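Phosphoserine phosphatase (Homo sapiens, PDB 6HYY) catalyses the hydrolysis of L-phosphoserine to serine and phosphate, as a phosphatase of the haloacid dehalogenase-like family with a magnesium ion at its active site. Local coordinates at residues 38-41 / 42-46; 55-58 / 59-63; 141-144 / 145-148. All blocks are in the same frame, centred on the assembly; numbering follows the deposited sequence.

The three contacts are local and lie in series along the chain. Contact 1 is on helix 37-46 and contact 2 on helix 54-65, with centres about 11 Å apart. The two helices pack side by side: T44 OG1 lies 3.0 Å from R61 NH1, a probable hydrogen bond, and M43 CB rests 3.6 Å from R61 CG. Contact 3 turns the chain after strand 139-142. Its F142 ring reaches contact 2, where CE1 is 3.4 Å from T59 OG1. Contacts 1 and 3 do not touch. The bound serine is about 6 Å from the side chains of T44 and R61, but about 11 Å from that of Q146.

Contact 1 of 3, residues 38-41 / 42-46; sequences DAVS and EMTRR
V40 and T44 sit one turn apart on helix 37-46. The backbone bonds are those of a regular alpha helix. T44 N bonds to V40 O at 2.8 Å, and R45 N to S41 O at 3.1 Å. E42 N and M43 N bond in the same way to D38 O and A39 O.

The hydroxyl of T44 adds a side-chain approach. OG1 stands beside the backbone N (chi1 -61°), which turns it back to the previous turn, 3.0 Å from V40 O. D28 of helix 26-33 is its strongest polar partner and competes through OD1 for the same hydroxyl proton, while R61 of helix 54-65 also reaches OG1.

Charge pairing is on the exposed side. R45 NH2 makes a salt bridge to E42 OE2 at 2.8 Å. It arrives on the syn side of the carboxylate, 31° out of its plane, and the bond is bent. The R45 chain folds at chi3 (-79°). This sets one guanidinium face above S41 O, which lies toward the rim of the group, with NH1 3.8 Å from that oxygen.

The remaining contacts are van der Waals approaches. M43 CG passes 3.2 Å from the carbonyl oxygen A39 O, and M43 SD lies 3.7 Å from the same atom. V40 CG1 is 4.0 Å from T44 OG1. M43 and V40 also face helix 54-65, on L64 and I65.

The partners gathered round the T44 hydroxyl probably hold its rotation and tie helices 26-33, 37-46 and 54-65 together near the bound serine, while the E42-R45 pair stays on the exposed side.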
ATOM      1  N   ASP A  38      17.867   9.125   6.665  1.00 46.97           N
ATOM      2  CA  ASP A  38      17.645   9.257   8.103  1.00 47.22           C
ATOM      3  C   ASP A  38      16.500  10.214   8.397  1.00 46.91           C
ATOM      4  O   ASP A  38      15.554   9.870   9.122  1.00 45.36           O
ATOM      5  CB  ASP A  38      18.922   9.733   8.797  1.00 48.93           C
ATOM      6  CG  ASP A  38      20.007   8.668   8.835  1.00 55.04           C
ATOM      7  OD1 ASP A  38      19.673   7.465   8.855  1.00 56.58           O
ATOM      8  OD2 ASP A  38      21.200   9.035   8.832  1.00 61.77           O
ATOM      9  N   ALA A  39      16.565  11.425   7.839  1.00 44.71           N
ATOM     10  CA  ALA A  39      15.539  12.427   8.104  1.00 45.78           C
ATOM     11  C   ALA A  39      14.164  11.950   7.654  1.00 39.47           C
ATOM     12  O   ALA A  39      13.177  12.103   8.382  1.00 40.06           O
ATOM     13  CB  ALA A  39      15.906  13.742   7.413  1.00 47.31           C
ATOM     14  N   VAL A  40      14.081  11.350   6.467  1.00 41.47           N
ATOM     15  CA  VAL A  40      12.776  10.984   5.924  1.00 36.58           C
ATOM     16  C   VAL A  40      12.199   9.779   6.662  1.00 37.41           C
ATOM     17  O   VAL A  40      11.002   9.746   6.971  1.00 38.45           O
ATOM     18  CB  VAL A  40      12.882  10.735   4.409  1.00 37.76           C
ATOM     19  CG1 VAL A  40      11.670   9.953   3.904  1.00 34.04           C
ATOM     20  CG2 VAL A  40      13.023  12.059   3.669  1.00 37.58           C
ATOM     21  N   SER A  41      13.033   8.775   6.958  1.00 41.88           N
ATOM     22  CA  SER A  41      12.554   7.613   7.704  1.00 42.15           C
ATOM     23  C   SER A  41      11.964   8.027   9.046  1.00 40.73           C
ATOM     24  O   SER A  41      10.945   7.476   9.482  1.00 37.23           O
ATOM     25  CB  SER A  41      13.691   6.608   7.908  1.00 42.07           C
ATOM     26  OG  SER A  41      13.945   5.871   6.722  1.00 47.61           O
ATOM     27  N   GLU A  42      12.580   9.011   9.707  1.00 38.79           N
ATOM     28  CA  GLU A  42      12.029   9.515  10.959  1.00 40.14           C
ATOM     29  C   GLU A  42      10.688  10.206  10.738  1.00 40.51           C
ATOM     30  O   GLU A  42       9.737   9.981  11.496  1.00 40.61           O
ATOM     31  CB  GLU A  42      13.022  10.467  11.624  1.00 44.36           C
ATOM     32  CG  GLU A  42      12.659  10.825  13.056  1.00 49.44           C
ATOM     33  CD  GLU A  42      12.259   9.608  13.879  1.00 51.82           C
ATOM     34  OE1 GLU A  42      11.202   9.658  14.547  1.00 53.24           O
ATOM     35  OE2 GLU A  42      12.997   8.597  13.854  1.00 50.82           O
ATOM     36  N   MET A  43      10.588  11.044   9.703  1.00 35.24           N
ATOM     37  CA  MET A  43       9.317  11.706   9.420  1.00 37.57           C
ATOM     38  C   MET A  43       8.231  10.700   9.074  1.00 35.91           C
ATOM     39  O   MET A  43       7.056  10.919   9.385  1.00 36.35           O
ATOM     40  CB  MET A  43       9.488  12.708   8.278  1.00 38.13           C
ATOM     41  CG  MET A  43      10.514  13.791   8.539  1.00 41.10           C
ATOM     42  SD  MET A  43      10.962  14.678   7.031  1.00 52.65           S
ATOM     43  CE  MET A  43      10.024  16.178   7.216  1.00 43.66           C
ATOM     44  N   THR A  44       8.600   9.595   8.429  1.00 36.03           N
ATOM     45  CA  THR A  44       7.618   8.568   8.101  1.00 35.65           C
ATOM     46  C   THR A  44       7.062   7.921   9.364  1.00 37.64           C
ATOM     47  O   THR A  44       5.846   7.727   9.498  1.00 35.78           O
ATOM     48  CB  THR A  44       8.259   7.528   7.185  1.00 38.03           C
ATOM     49  OG1 THR A  44       8.679   8.174   5.974  1.00 34.64           O
ATOM     50  CG2 THR A  44       7.276   6.412   6.863  1.00 36.48           C
ATOM     51  N   ARG A  45       7.944   7.574  10.304  1.00 38.47           N
ATOM     52  CA  ARG A  45       7.488   7.085  11.602  1.00 40.06           C
ATOM     53  C   ARG A  45       6.622   8.123  12.299  1.00 39.63           C
ATOM     54  O   ARG A  45       5.617   7.783  12.935  1.00 41.54           O
ATOM     55  CB  ARG A  45       8.689   6.729  12.476  1.00 41.93           C
ATOM     56  CG  ARG A  45       9.377   5.430  12.097  1.00 45.70           C
ATOM     57  CD  ARG A  45      10.221   4.908  13.255  1.00 43.25           C
ATOM     58  NE  ARG A  45      11.501   5.605  13.358  1.00 41.57           N
ATOM     59  CZ  ARG A  45      12.510   5.459  12.505  1.00 45.13           C
ATOM     60  NH1 ARG A  45      12.411   4.627  11.473  1.00 44.65           N
ATOM     61  NH2 ARG A  45      13.630   6.143  12.692  1.00 52.17           N
ATOM     62  N   ARG A  46       6.999   9.398  12.178  1.00 39.74           N
ATOM     63  CA  ARG A  46       6.271  10.487  12.820  1.00 39.46           C
ATOM     64  C   ARG A  46       4.838  10.596  12.313  1.00 42.17           C
ATOM     65  O   ARG A  46       3.935  10.964  13.076  1.00 43.05           O
ATOM     66  CB  ARG A  46       7.037  11.791  12.582  1.00 41.92           C
ATOM     67  CG  ARG A  46       6.461  13.048  13.202  1.00 46.58           C
ATOM     68  CD  ARG A  46       7.396  14.220  12.912  1.00 48.09           C
ATOM     69  NE  ARG A  46       6.826  15.510  13.282  1.00 50.56           N
ATOM     70  CZ  ARG A  46       6.031  16.231  12.497  1.00 53.15           C
ATOM     71  NH1 ARG A  46       5.700  15.787  11.291  1.00 45.64           N
ATOM     72  NH2 ARG A  46       5.566  17.400  12.921  1.00 54.20           N
TER

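Contact 2 of 3, residues 55-58 / 59-63; sequences KAAL and TERLA
On helix 54-65, K55 meets T59 and A57 meets R61, each pair one turn apart. T59 grips K55 O twice. T59 N and T59 OG1 each lie 2.9 Å from that oxygen and reach it from opposite faces of the carbonyl plane. R61 does the same at A57 O. R61 N bonds to it at 3.2 Å, and R61 NE at 3.0 Å from the other face, 63° out of the carbonyl plane. The bend at chi3 (-73°) turns NE back to this oxygen. A water donates to both A57 O and E60 OE2, at 3.1 Å each.

This helix packs against helix 37-46 in a helical region consistent with the cap of such phosphatases. A leucine in place of R61 would probably leave the T44 hydroxyl without its NH1 donor and A57 O without its side-chain bond.

L58 and L62 make an apolar pair. They lie side by side and point the same way, with L58 CG 4.0 Å from L62 CD1. Both pack on F142 of strand 139-142 and on F108. L62 also touches L131 of strand 126-133.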
ATOM      1  N   LYS A  55      -0.973  15.031   4.143  1.00 34.97           N
ATOM      2  CA  LYS A  55      -0.534  15.856   3.022  1.00 35.43           C
ATOM      3  C   LYS A  55       0.660  16.717   3.413  1.00 34.65           C
ATOM      4  O   LYS A  55       1.631  16.827   2.656  1.00 34.98           O
ATOM      5  CB  LYS A  55      -1.685  16.732   2.519  1.00 38.45           C
ATOM      6  CG  LYS A  55      -1.345  17.521   1.264  1.00 41.71           C
ATOM      7  CD  LYS A  55      -2.465  18.471   0.858  1.00 44.03           C
ATOM      8  CE  LYS A  55      -3.696  17.717   0.372  1.00 49.70           C
ATOM      9  NZ  LYS A  55      -4.898  18.598   0.294  1.00 49.52           N
ATOM     10  N   ALA A  56       0.606  17.323   4.603  1.00 37.70           N
ATOM     11  CA  ALA A  56       1.738  18.097   5.098  1.00 37.41           C
ATOM     12  C   ALA A  56       2.971  17.222   5.290  1.00 37.50           C
ATOM     13  O   ALA A  56       4.079  17.611   4.903  1.00 37.35           O
ATOM     14  CB  ALA A  56       1.359  18.788   6.406  1.00 39.08           C
ATOM     15  N   ALA A  57       2.802  16.037   5.886  1.00 38.30           N
ATOM     16  CA  ALA A  57       3.942  15.149   6.098  1.00 37.78           C
ATOM     17  C   ALA A  57       4.546  14.690   4.777  1.00 32.12           C
ATOM     18  O   ALA A  57       5.765  14.514   4.674  1.00 35.25           O
ATOM     19  CB  ALA A  57       3.523  13.943   6.941  1.00 38.48           C
ATOM     20  N   LEU A  58       3.708  14.484   3.758  1.00 33.16           N
ATOM     21  CA  LEU A  58       4.211  14.111   2.443  1.00 32.34           C
ATOM     22  C   LEU A  58       4.987  15.260   1.807  1.00 34.05           C
ATOM     23  O   LEU A  58       6.079  15.058   1.261  1.00 32.75           O
ATOM     24  CB  LEU A  58       3.047  13.680   1.543  1.00 33.61           C
ATOM     25  CG  LEU A  58       3.449  13.068   0.202  1.00 37.63           C
ATOM     26  CD1 LEU A  58       4.335  11.854   0.418  1.00 33.72           C
ATOM     27  CD2 LEU A  58       2.218  12.713  -0.630  1.00 34.20           C
ATOM     28  N   THR A  59       4.424  16.469   1.852  1.00 33.22           N
ATOM     29  CA  THR A  59       5.101  17.632   1.280  1.00 34.47           C
ATOM     30  C   THR A  59       6.473  17.829   1.905  1.00 35.17           C
ATOM     31  O   THR A  59       7.466  18.050   1.199  1.00 34.60           O
ATOM     32  CB  THR A  59       4.241  18.880   1.480  1.00 34.99           C
ATOM     33  OG1 THR A  59       2.966  18.685   0.861  1.00 35.36           O
ATOM     34  CG2 THR A  59       4.917  20.098   0.862  1.00 35.73           C
ATOM     35  N   GLU A  60       6.553  17.724   3.235  1.00 34.93           N
ATOM     36  CA  GLU A  60       7.814  17.980   3.927  1.00 36.96           C
ATOM     37  C   GLU A  60       8.869  16.931   3.601  1.00 37.70           C
ATOM     38  O   GLU A  60      10.053  17.262   3.472  1.00 35.79           O
ATOM     39  CB  GLU A  60       7.578  18.045   5.433  1.00 39.98           C
ATOM     40  CG  GLU A  60       6.672  19.173   5.860  1.00 42.80           C
ATOM     41  CD  GLU A  60       6.146  18.974   7.265  1.00 49.38           C
ATOM     42  OE1 GLU A  60       5.524  19.910   7.812  1.00 55.06           O
ATOM     43  OE2 GLU A  60       6.359  17.876   7.821  1.00 51.63           O
ATOM     44  N   ARG A  61       8.474  15.660   3.485  1.00 32.46           N
ATOM     45  CA  ARG A  61       9.454  14.635   3.142  1.00 33.28           C
ATOM     46  C   ARG A  61       9.957  14.827   1.719  1.00 32.93           C
ATOM     47  O   ARG A  61      11.159  14.732   1.458  1.00 34.54           O
ATOM     48  CB  ARG A  61       8.850  13.238   3.313  1.00 31.27           C
ATOM     49  CG  ARG A  61       8.782  12.752   4.754  1.00 31.88           C
ATOM     50  CD  ARG A  61       8.013  11.434   4.873  1.00 31.10           C
ATOM     51  NE  ARG A  61       6.571  11.612   4.704  1.00 32.40           N
ATOM     52  CZ  ARG A  61       5.691  10.613   4.742  1.00 33.40           C
ATOM     53  NH1 ARG A  61       6.110   9.369   4.940  1.00 33.04           N
ATOM     54  NH2 ARG A  61       4.396  10.847   4.576  1.00 33.04           N
ATOM     55  N   LEU A  62       9.043  15.110   0.784  1.00 30.01           N
ATOM     56  CA  LEU A  62       9.455  15.331  -0.595  1.00 30.51           C
ATOM     57  C   LEU A  62      10.291  16.599  -0.733  1.00 32.39           C
ATOM     58  O   LEU A  62      11.183  16.660  -1.591  1.00 34.07           O
ATOM     59  CB  LEU A  62       8.223  15.379  -1.499  1.00 30.30           C
ATOM     60  CG  LEU A  62       7.606  13.997  -1.755  1.00 30.87           C
ATOM     61  CD1 LEU A  62       6.243  14.128  -2.420  1.00 31.95           C
ATOM     62  CD2 LEU A  62       8.531  13.135  -2.591  1.00 32.79           C
ATOM     63  N   ALA A  63      10.039  17.603   0.110  1.00 33.34           N
ATOM     64  CA  ALA A  63      10.870  18.803   0.088  1.00 38.87           C
ATOM     65  C   ALA A  63      12.320  18.486   0.442  1.00 39.25           C
ATOM     66  O   ALA A  63      13.239  19.126  -0.081  1.00 41.42           O
ATOM     67  CB  ALA A  63      10.295  19.859   1.035  1.00 36.03           C
TER
HETATM   68  O   HOH W   1       7.019  14.862   7.535  1.00 43.84           O

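Contact 3 of 3, residues 141-144 / 145-148; sequences GFDE and TQPT
D143 meets T145 and Q146 through its carboxylate, at the turn after strand 139-142. Its CB lies 4.0 Å from Q146 CG. The next atom, CG, is anti to the backbone N (chi1 180°), which carries the carboxylate over the residues that follow. CG itself is 3.4 Å from T145 OG1.

The two oxygens at the tip then part. OD1 accepts two bonds, both from the same face of the carboxylate plane. T145 OG1 donates at 2.7 Å on the syn side, modestly out of the plane. T145 N donates at 3.0 Å from farther above the plane. The first bond depends on the T145 rotamer: chi1 of 74° sets OG1 between the backbone N and the carbonyl carbon. OD2 accepts Q146 NE2 at 3.0 Å, also from above the plane. That bond is nearly straight and lies in the amide plane of Q146. The carboxylate and amide planes are 72° apart.

The OD1 bond to T145 N closes an Asx turn. It is superimposed on a type I beta turn from D143 to Q146, whose own bond, Q146 N to D143 O, is weak at 3.4 Å. The side-chain bonds therefore probably hold this bend more firmly than the backbone bond does. Three donors would also probably stabilise the negative charge of D143. The bond to OD2 fixes which way the Q146 amide faces.

The turn lies beside strand 126-133, an inner strand of the sheet. D143 and Q146 touch R130, and Q146 also touches N129. Before the turn, F142 packs against helix 54-65. After it, P147 rests on K156 and V157 of helix 153-165, and T148 O accepts a bond from N129.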
ATOM      1  N   GLY A 141       6.637  18.572  -7.517  1.00 29.83           N
ATOM      2  CA  GLY A 141       5.483  18.472  -6.635  1.00 28.84           C
ATOM      3  C   GLY A 141       4.751  17.145  -6.750  1.00 25.79           C
ATOM      4  O   GLY A 141       5.323  16.164  -7.225  1.00 29.91           O
ATOM      5  N   PHE A 142       3.482  17.107  -6.333  1.00 29.87           N
ATOM      6  CA  PHE A 142       2.699  15.885  -6.466  1.00 30.20           C
ATOM      7  C   PHE A 142       1.228  16.246  -6.647  1.00 31.20           C
ATOM      8  O   PHE A 142       0.803  17.368  -6.351  1.00 32.25           O
ATOM      9  CB  PHE A 142       2.910  14.946  -5.260  1.00 29.86           C
ATOM     10  CG  PHE A 142       2.444  15.509  -3.958  1.00 29.30           C
ATOM     11  CD1 PHE A 142       3.287  16.290  -3.179  1.00 30.18           C
ATOM     12  CD2 PHE A 142       1.154  15.269  -3.503  1.00 33.53           C
ATOM     13  CE1 PHE A 142       2.854  16.818  -1.984  1.00 34.63           C
ATOM     14  CE2 PHE A 142       0.720  15.790  -2.298  1.00 31.77           C
ATOM     15  CZ  PHE A 142       1.563  16.570  -1.540  1.00 33.47           C
ATOM     16  N   ASP A 143       0.453  15.292  -7.163  1.00 29.56           N
ATOM     17  CA  ASP A 143      -0.954  15.539  -7.487  1.00 30.59           C
ATOM     18  C   ASP A 143      -1.760  15.591  -6.196  1.00 33.97           C
ATOM     19  O   ASP A 143      -2.085  14.557  -5.610  1.00 33.46           O
ATOM     20  CB  ASP A 143      -1.479  14.460  -8.424  1.00 29.98           C
ATOM     21  CG  ASP A 143      -2.949  14.656  -8.792  1.00 31.41           C
ATOM     22  OD1 ASP A 143      -3.538  15.687  -8.416  1.00 34.78           O
ATOM     23  OD2 ASP A 143      -3.498  13.773  -9.484  1.00 33.80           O
ATOM     24  N   GLU A 144      -2.128  16.799  -5.765  1.00 31.76           N
ATOM     25  CA  GLU A 144      -2.807  16.959  -4.487  1.00 34.13           C
ATOM     26  C   GLU A 144      -4.287  16.597  -4.551  1.00 34.38           C
ATOM     27  O   GLU A 144      -4.948  16.582  -3.507  1.00 36.59           O
ATOM     28  CB  GLU A 144      -2.623  18.392  -3.983  1.00 42.83           C
ATOM     29  CG  GLU A 144      -1.187  18.885  -4.158  1.00 45.93           C
ATOM     30  CD  GLU A 144      -0.848  20.085  -3.297  1.00 52.30           C
ATOM     31  OE1 GLU A 144      -1.779  20.714  -2.746  1.00 52.76           O
ATOM     32  OE2 GLU A 144       0.360  20.391  -3.166  1.00 54.48           O
ATOM     33  N   THR A 145      -4.816  16.287  -5.734  1.00 32.81           N
ATOM     34  CA  THR A 145      -6.198  15.845  -5.845  1.00 34.52           C
ATOM     35  C   THR A 145      -6.378  14.345  -5.640  1.00 34.45           C
ATOM     36  O   THR A 145      -7.523  13.884  -5.581  1.00 34.30           O
ATOM     37  CB  THR A 145      -6.792  16.236  -7.210  1.00 36.60           C
ATOM     38  OG1 THR A 145      -6.261  15.394  -8.243  1.00 34.51           O
ATOM     39  CG2 THR A 145      -6.483  17.693  -7.530  1.00 38.86           C
ATOM     40  N   GLN A 146      -5.299  13.569  -5.529  1.00 31.53           N
ATOM     41  CA  GLN A 146      -5.458  12.132  -5.330  1.00 31.29           C
ATOM     42  C   GLN A 146      -6.032  11.861  -3.942  1.00 29.04           C
ATOM     43  O   GLN A 146      -5.658  12.531  -2.981  1.00 31.17           O
ATOM     44  CB  GLN A 146      -4.115  11.406  -5.474  1.00 28.65           C
ATOM     45  CG  GLN A 146      -3.572  11.362  -6.886  1.00 32.14           C
ATOM     46  CD  GLN A 146      -4.453  10.558  -7.827  1.00 37.48           C
ATOM     47  OE1 GLN A 146      -4.924   9.476  -7.480  1.00 36.27           O
ATOM     48  NE2 GLN A 146      -4.690  11.092  -9.019  1.00 37.07           N
ATOM     49  N   PRO A 147      -6.941  10.889  -3.801  1.00 28.72           N
ATOM     50  CA  PRO A 147      -7.422  10.570  -2.449  1.00 30.26           C
ATOM     51  C   PRO A 147      -6.308  10.129  -1.530  1.00 27.53           C
ATOM     52  O   PRO A 147      -6.353  10.424  -0.331  1.00 28.49           O
ATOM     53  CB  PRO A 147      -8.450   9.454  -2.685  1.00 29.43           C
ATOM     54  CG  PRO A 147      -8.150   8.918  -4.042  1.00 32.15           C
ATOM     55  CD  PRO A 147      -7.605  10.076  -4.832  1.00 31.19           C
ATOM     56  N   THR A 148      -5.275   9.474  -2.067  1.00 28.01           N
ATOM     57  CA  THR A 148      -4.153   9.044  -1.247  1.00 28.37           C
ATOM     58  C   THR A 148      -3.243  10.203  -0.824  1.00 29.98           C
ATOM     59  O   THR A 148      -2.279   9.966  -0.095  1.00 28.77           O
ATOM     60  CB  THR A 148      -3.354   7.967  -1.991  1.00 27.19           C
ATOM     61  OG1 THR A 148      -3.078   8.419  -3.324  1.00 30.58           O
ATOM     62  CG2 THR A 148      -4.192   6.684  -2.089  1.00 26.89           C
TER